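Local coordinates for protein putative glucoamylase (Bacteroides fragilis NCTC 9343, PDB 3EU8) that probably acts as a glucoamylase-like glycoside hydrolase, though its activity and substrate remain to be established, at residues 35-40 with 89-94; 73-78 with 146-151. All blocks are in the same frame, centred on the assembly; numbering follows the deposited sequence.

Contact 1. Residues 35-40 with 89-94. With EDO (1,2-ethanediol), chain K; EDO (1,2-ethanediol), chain B.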
loop_
_atom_site.group_PDB
_atom_site.type_symbol
_atom_site.label_atom_id
_atom_site.label_comp_id
_atom_site.label_asym_id
_atom_site.label_seq_id
_atom_site.Cartn_x
_atom_site.Cartn_y
_atom_site.Cartn_z
ATOM N N ASP A 35 -11.788 -13.598 5.198
ATOM C CA ASP A 35 -12.081 -14.466 6.306
ATOM C C ASP A 35 -11.537 -13.866 7.613
ATOM O O ASP A 35 -12.130 -14.081 8.660
ATOM C CB ASP A 35 -11.462 -15.862 6.091
ATOM C CG ASP A 35 -12.120 -16.687 4.952
ATOM O OD1 ASP A 35 -13.217 -16.353 4.427
ATOM O OD2 ASP A 35 -11.507 -17.721 4.606
ATOM N N ALA A 36 -10.394 -13.176 7.559
ATOM C CA ALA A 36 -9.720 -12.667 8.767
ATOM C C ALA A 36 -9.915 -11.141 9.014
ATOM O O ALA A 36 -9.189 -10.534 9.791
ATOM C CB ALA A 36 -8.207 -13.079 8.741
ATOM N N ALA A 37 -10.919 -10.544 8.375
ATOM C CA ALA A 37 -11.422 -9.201 8.701
ATOM C C ALA A 37 -11.864 -9.128 10.162
ATOM O O ALA A 37 -12.447 -10.062 10.685
ATOM C CB ALA A 37 -12.619 -8.841 7.803
ATOM N N GLU A 38 -11.603 -8.003 10.816
ATOM C CA GLU A 38 -12.110 -7.797 12.158
ATOM C C GLU A 38 -13.665 -7.868 12.084
ATOM O O GLU A 38 -14.275 -7.209 11.243
ATOM C CB GLU A 38 -11.551 -6.481 12.710
ATOM C CG GLU A 38 -11.803 -6.247 14.189
ATOM C CD GLU A 38 -13.240 -5.905 14.493
ATOM O OE1 GLU A 38 -13.822 -5.061 13.816
ATOM O OE2 GLU A 38 -13.810 -6.523 15.384
ATOM N N PRO A 39 -14.306 -8.747 12.884
ATOM C CA PRO A 39 -15.732 -8.973 12.680
ATOM C C PRO A 39 -16.697 -7.808 12.940
ATOM O O PRO A 39 -17.746 -7.791 12.334
ATOM C CB PRO A 39 -16.041 -10.155 13.595
ATOM C CG PRO A 39 -14.995 -10.154 14.584
ATOM C CD PRO A 39 -13.769 -9.635 13.922
ATOM N N ASN A 40 -16.376 -6.871 13.832
ATOM C CA ASN A 40 -17.307 -5.795 14.170
ATOM C C ASN A 40 -17.395 -4.715 13.134
ATOM O O ASN A 40 -18.489 -4.252 12.792
ATOM C CB ASN A 40 -16.966 -5.205 15.553
ATOM C CG ASN A 40 -17.136 -6.231 16.672
ATOM O OD1 ASN A 40 -18.227 -6.399 17.220
ATOM N ND2 ASN A 40 -16.053 -6.942 17.000
ATOM N N LEU A 89 -21.033 -6.996 -2.070
ATOM C CA LEU A 89 -21.717 -5.732 -1.723
ATOM C C LEU A 89 -22.030 -5.614 -0.224
ATOM O O LEU A 89 -21.862 -4.527 0.371
ATOM C CB LEU A 89 -22.970 -5.501 -2.580
ATOM C CG LEU A 89 -23.865 -4.293 -2.265
ATOM C CD1 LEU A 89 -23.188 -2.991 -2.610
ATOM C CD2 LEU A 89 -25.230 -4.459 -2.969
ATOM N N ARG A 90 -22.430 -6.715 0.392
ATOM C CA ARG A 90 -22.722 -6.711 1.828
ATOM C C ARG A 90 -21.499 -6.372 2.646
ATOM O O ARG A 90 -21.621 -5.692 3.650
ATOM C CB ARG A 90 -23.268 -8.055 2.287
ATOM C CG ARG A 90 -24.689 -8.347 1.813
ATOM C CD ARG A 90 -25.269 -9.651 2.424
ATOM N NE ARG A 90 -25.476 -9.505 3.876
ATOM C CZ ARG A 90 -24.698 -10.023 4.836
ATOM N NH1 ARG A 90 -23.642 -10.789 4.551
ATOM N NH2 ARG A 90 -24.995 -9.783 6.108
ATOM N N ARG A 91 -20.328 -6.842 2.222
ATOM C CA ARG A 91 -19.066 -6.456 2.878
ATOM C C ARG A 91 -18.739 -4.969 2.727
ATOM O O ARG A 91 -18.325 -4.304 3.682
ATOM C CB ARG A 91 -17.887 -7.305 2.376
ATOM C CG ARG A 91 -16.543 -6.844 2.956
ATOM C CD ARG A 91 -16.550 -6.931 4.512
ATOM N NE ARG A 91 -16.490 -8.332 4.871
ATOM C CZ ARG A 91 -15.357 -9.026 4.971
ATOM N NH1 ARG A 91 -14.148 -8.458 4.824
ATOM N NH2 ARG A 91 -15.444 -10.300 5.224
HETATM N N MSE A 92 -18.882 -4.460 1.514
HETATM C CA MSE A 92 -18.624 -3.055 1.241
HETATM C C MSE A 92 -19.536 -2.158 2.059
HETATM O O MSE A 92 -19.071 -1.157 2.598
HETATM C CB MSE A 92 -18.771 -2.733 -0.271
HETATM C CG MSE A 92 -17.748 -3.403 -1.159
HETATM SE SE MSE A 92 -15.883 -3.104 -0.619
HETATM C CE MSE A 92 -15.017 -3.728 -2.226
ATOM N N GLU A 93 -20.811 -2.542 2.157
ATOM C CA GLU A 93 -21.815 -1.858 3.002
ATOM C C GLU A 93 -21.407 -1.831 4.473
ATOM O O GLU A 93 -21.525 -0.799 5.132
ATOM C CB GLU A 93 -23.225 -2.508 2.857
ATOM C CG GLU A 93 -23.867 -2.265 1.491
ATOM C CD GLU A 93 -25.113 -3.099 1.213
ATOM O OE1 GLU A 93 -25.368 -4.108 1.898
ATOM O OE2 GLU A 93 -25.847 -2.728 0.284
ATOM N N LYS A 94 -20.906 -2.951 4.976
ATOM C CA LYS A 94 -20.378 -3.023 6.357
ATOM C C LYS A 94 -19.223 -2.087 6.594
ATOM O O LYS A 94 -19.204 -1.406 7.592
ATOM C CB LYS A 94 -19.878 -4.422 6.694
ATOM C CG LYS A 94 -19.596 -4.648 8.183
ATOM C CD LYS A 94 -19.276 -6.110 8.418
ATOM C CE LYS A 94 -19.367 -6.525 9.835
ATOM N NZ LYS A 94 -18.653 -7.836 9.968
HETATM C C1 EDO K . -19.811 -2.078 10.834
HETATM O O1 EDO K . -19.573 -1.759 12.221
HETATM C C2 EDO K . -20.996 -1.309 10.228
HETATM O O2 EDO K . -22.233 -1.669 10.880
HETATM C C1 EDO B . -11.453 -5.826 4.839
HETATM O O1 EDO B . -12.863 -6.097 4.874
HETATM C C2 EDO B . -11.290 -4.443 4.219
HETATM O O2 EDO B . -9.916 -4.106 4.044
#

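Contact 2. Residues 73-78 with 146-151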
loop_
_atom_site.group_PDB
_atom_site.type_symbol
_atom_site.label_atom_id
_atom_site.label_comp_id
_atom_site.label_asym_id
_atom_site.label_seq_id
_atom_site.Cartn_x
_atom_site.Cartn_y
_atom_site.Cartn_z
ATOM N N ALA A 73 -8.098 -5.495 -2.698
ATOM C CA ALA A 73 -7.964 -6.962 -2.801
ATOM C C ALA A 73 -9.325 -7.611 -2.901
ATOM O O ALA A 73 -9.481 -8.564 -3.636
ATOM C CB ALA A 73 -7.188 -7.550 -1.616
ATOM N N ILE A 74 -10.303 -7.093 -2.153
ATOM C CA ILE A 74 -11.675 -7.651 -2.169
ATOM C C ILE A 74 -12.348 -7.396 -3.523
ATOM O O ILE A 74 -13.014 -8.295 -4.041
ATOM C CB ILE A 74 -12.538 -7.130 -1.016
ATOM C CG1 ILE A 74 -12.043 -7.756 0.311
ATOM C CG2 ILE A 74 -14.042 -7.470 -1.228
ATOM C CD1 ILE A 74 -12.540 -7.027 1.564
ATOM N N LEU A 75 -12.181 -6.208 -4.084
ATOM C CA LEU A 75 -12.623 -5.918 -5.483
ATOM C C LEU A 75 -12.122 -6.945 -6.478
ATOM O O LEU A 75 -12.912 -7.482 -7.296
ATOM C CB LEU A 75 -12.120 -4.562 -5.984
ATOM C CG LEU A 75 -12.934 -3.344 -5.620
ATOM C CD1 LEU A 75 -12.232 -2.060 -6.055
ATOM C CD2 LEU A 75 -14.358 -3.456 -6.148
ATOM N N ALA A 76 -10.806 -7.201 -6.422
ATOM C CA ALA A 76 -10.203 -8.269 -7.254
ATOM C C ALA A 76 -10.951 -9.599 -7.096
ATOM O O ALA A 76 -11.209 -10.285 -8.085
ATOM C CB ALA A 76 -8.734 -8.466 -6.924
ATOM N N GLY A 77 -11.275 -9.958 -5.855
ATOM C CA GLY A 77 -11.988 -11.195 -5.545
ATOM C C GLY A 77 -13.399 -11.279 -6.077
ATOM O O GLY A 77 -13.804 -12.313 -6.592
ATOM N N ILE A 78 -14.151 -10.188 -5.952
ATOM C CA ILE A 78 -15.500 -10.079 -6.541
ATOM C C ILE A 78 -15.384 -10.283 -8.063
ATOM O O ILE A 78 -16.158 -11.057 -8.665
ATOM C CB ILE A 78 -16.164 -8.691 -6.182
ATOM C CG1 ILE A 78 -16.307 -8.549 -4.651
ATOM C CG2 ILE A 78 -17.539 -8.437 -6.960
ATOM C CD1 ILE A 78 -16.792 -7.207 -4.120
ATOM N N HIS A 146 -15.892 2.801 -5.852
ATOM C CA HIS A 146 -16.863 3.724 -6.472
ATOM C C HIS A 146 -16.990 3.502 -7.988
ATOM O O HIS A 146 -18.108 3.320 -8.531
ATOM C CB HIS A 146 -16.483 5.175 -6.204
ATOM C CG HIS A 146 -17.443 6.172 -6.800
ATOM N ND1 HIS A 146 -17.367 6.604 -8.111
ATOM C CD2 HIS A 146 -18.501 6.815 -6.254
ATOM C CE1 HIS A 146 -18.357 7.448 -8.344
ATOM N NE2 HIS A 146 -19.065 7.581 -7.238
ATOM N N GLN A 147 -15.856 3.519 -8.682
ATOM C CA GLN A 147 -15.862 3.286 -10.132
ATOM C C GLN A 147 -16.335 1.878 -10.527
ATOM O O GLN A 147 -17.030 1.727 -11.503
ATOM C CB GLN A 147 -14.479 3.577 -10.742
ATOM C CG GLN A 147 -14.065 5.079 -10.636
ATOM C CD GLN A 147 -15.084 6.028 -11.233
ATOM O OE1 GLN A 147 -15.973 6.587 -10.523
ATOM N NE2 GLN A 147 -14.986 6.214 -12.552
ATOM N N TYR A 148 -15.969 0.852 -9.768
ATOM C CA TYR A 148 -16.465 -0.529 -10.033
ATOM C C TYR A 148 -18.007 -0.618 -9.976
ATOM O O TYR A 148 -18.652 -1.346 -10.754
ATOM C CB TYR A 148 -15.832 -1.506 -9.024
ATOM C CG TYR A 148 -15.942 -2.968 -9.406
ATOM C CD1 TYR A 148 -15.328 -3.452 -10.579
ATOM C CD2 TYR A 148 -16.624 -3.867 -8.606
ATOM C CE1 TYR A 148 -15.420 -4.777 -10.934
ATOM C CE2 TYR A 148 -16.722 -5.209 -8.961
ATOM C CZ TYR A 148 -16.117 -5.645 -10.126
ATOM O OH TYR A 148 -16.191 -6.959 -10.466
ATOM N N TYR A 149 -18.585 0.142 -9.047
ATOM C CA TYR A 149 -20.017 0.161 -8.761
ATOM C C TYR A 149 -20.804 1.306 -9.410
ATOM O O TYR A 149 -22.015 1.282 -9.389
ATOM C CB TYR A 149 -20.198 0.261 -7.241
ATOM C CG TYR A 149 -20.012 -1.018 -6.440
ATOM C CD1 TYR A 149 -19.857 -2.258 -7.051
ATOM C CD2 TYR A 149 -20.064 -0.980 -5.052
ATOM C CE1 TYR A 149 -19.728 -3.428 -6.298
ATOM C CE2 TYR A 149 -19.932 -2.134 -4.298
ATOM C CZ TYR A 149 -19.763 -3.353 -4.914
ATOM O OH TYR A 149 -19.658 -4.477 -4.138
ATOM N N ALA A 150 -20.136 2.277 -10.024
ATOM C CA ALA A 150 -20.822 3.419 -10.645
ATOM C C ALA A 150 -21.910 3.025 -11.662
ATOM O O ALA A 150 -22.880 3.732 -11.818
ATOM C CB ALA A 150 -19.798 4.387 -11.341
ATOM N N GLU A 151 -21.736 1.921 -12.373
ATOM C CA GLU A 151 -22.746 1.485 -13.340
ATOM C C GLU A 151 -23.297 0.126 -12.985
ATOM O O GLU A 151 -23.678 -0.657 -13.861
ATOM C CB GLU A 151 -22.156 1.510 -14.748
ATOM C CG GLU A 151 -21.614 2.907 -15.111
ATOM C CD GLU A 151 -21.160 3.002 -16.557
ATOM O OE1 GLU A 151 -21.930 2.603 -17.459
ATOM O OE2 GLU A 151 -20.031 3.483 -16.792
#

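Contact 1. Residues 35-40 with 89-94
Two cationic side chains, Arg91 and Lys94, reach from one helix to a loop that receives them with a methyl group and a backbone carbonyl instead of a carboxylate. Lys94 is stretched nearly straight beyond CG, and its NZ donates a hydrogen bond to Pro39 O at 2.5 Å, a short separation whose exact value is best read with caution. The ammonium group approaches at a C=O...N angle of 141°, tilted from the carbonyl plane. The loop carbonyl after it, Asn40 O, accepts a bond from an ethanediol molecule that also packs against Lys94.

Arg91 takes a different path: its chain bends at both chi2 (60°) and chi3 (72°), bringing NH1 to 3.4 Å from Ala37 CB. NH1 also bonds to O1 of a second ethanediol, at 2.7 Å and near the guanidinium plane. Further bonds from Arg91 to the carbonyls of Phe33 and Trp34, with a cation-pi contact to Trp34, dock the group at the end of helix 18-34.

The receiving loop is braced from within, since Glu38 OE2 accepts from both Asn40 N and Asn40 ND2, the latter at 2.8 Å. Small and largely superficial, the contact fastens the loop between helix 18-34 and strand 47-49 to helix 85-101, whose side chains Leu89 and Met92 pack on helices 132-149 and 154-169.

Contact 2. Residues 73-78 with 146-151
With CG swung opposite the backbone N (chi1 -164°), Tyr148 projects its ring toward helix 64-79, while Leu75, with CG beside its own backbone N (chi1 -84°), extends to meet it. The two side chains run alongside each other, pointing opposite ways, and one leucine methyl does the touching: Leu75 CD2 lies 3.4 Å from Tyr148 CD2 and also packs against CG and CB, approaching the ring obliquely. Ile78, one turn further along its helix, meets the same ring differently. Its CG2 sits at the ring edge, 3.9 Å from Tyr148 CE2, and also close to the phenol oxygen. That oxygen is engaged by Asp79 in a hydrogen bond, which gives the otherwise apolar interface a polar end.

This is helix-to-helix packing of the sort that builds the (alpha/alpha)6 barrel of six-hairpin glycosidases, a fold consistent with the family of this protein. Tyr149 adds a second ring, set roughly perpendicular to the Ile78 side chain, with its OH 4.0 Å from Ile78 CD1.

Away from this interface, His146 ND1 donates to Gln147 OE1 at 2.8 Å. The bond lies in the ring plane of the histidine and in the carbonyl plane of the amide, and so helps to orient both flat groups. Gln147 NE2 turns to Ser413 OG, while helix 406-412 packs on Leu75 through Leu407 and on Tyr148 through Leu410.

Overall arrangement
From the N-terminal end, beyond the potassium site at Ser11 and Thr14, the chain runs through helix 18-34 into the loop 35-40, the first half of contact 1. It then forms helix 64-79, which supplies 73-78 to contact 2, before helix 85-101 closes the first loop across 48 intervening residues. Helix 132-149 closes the second across 67, so the two closures cross, their segments alternating along the chain. They also meet in space, with centres about 14 Å apart: Met92 and Leu89 pack on Tyr149, and Arg91 on Ile74. Together they tie a surface loop, through helix 85-101, to the buried packing of helices 64-79 and 132-149.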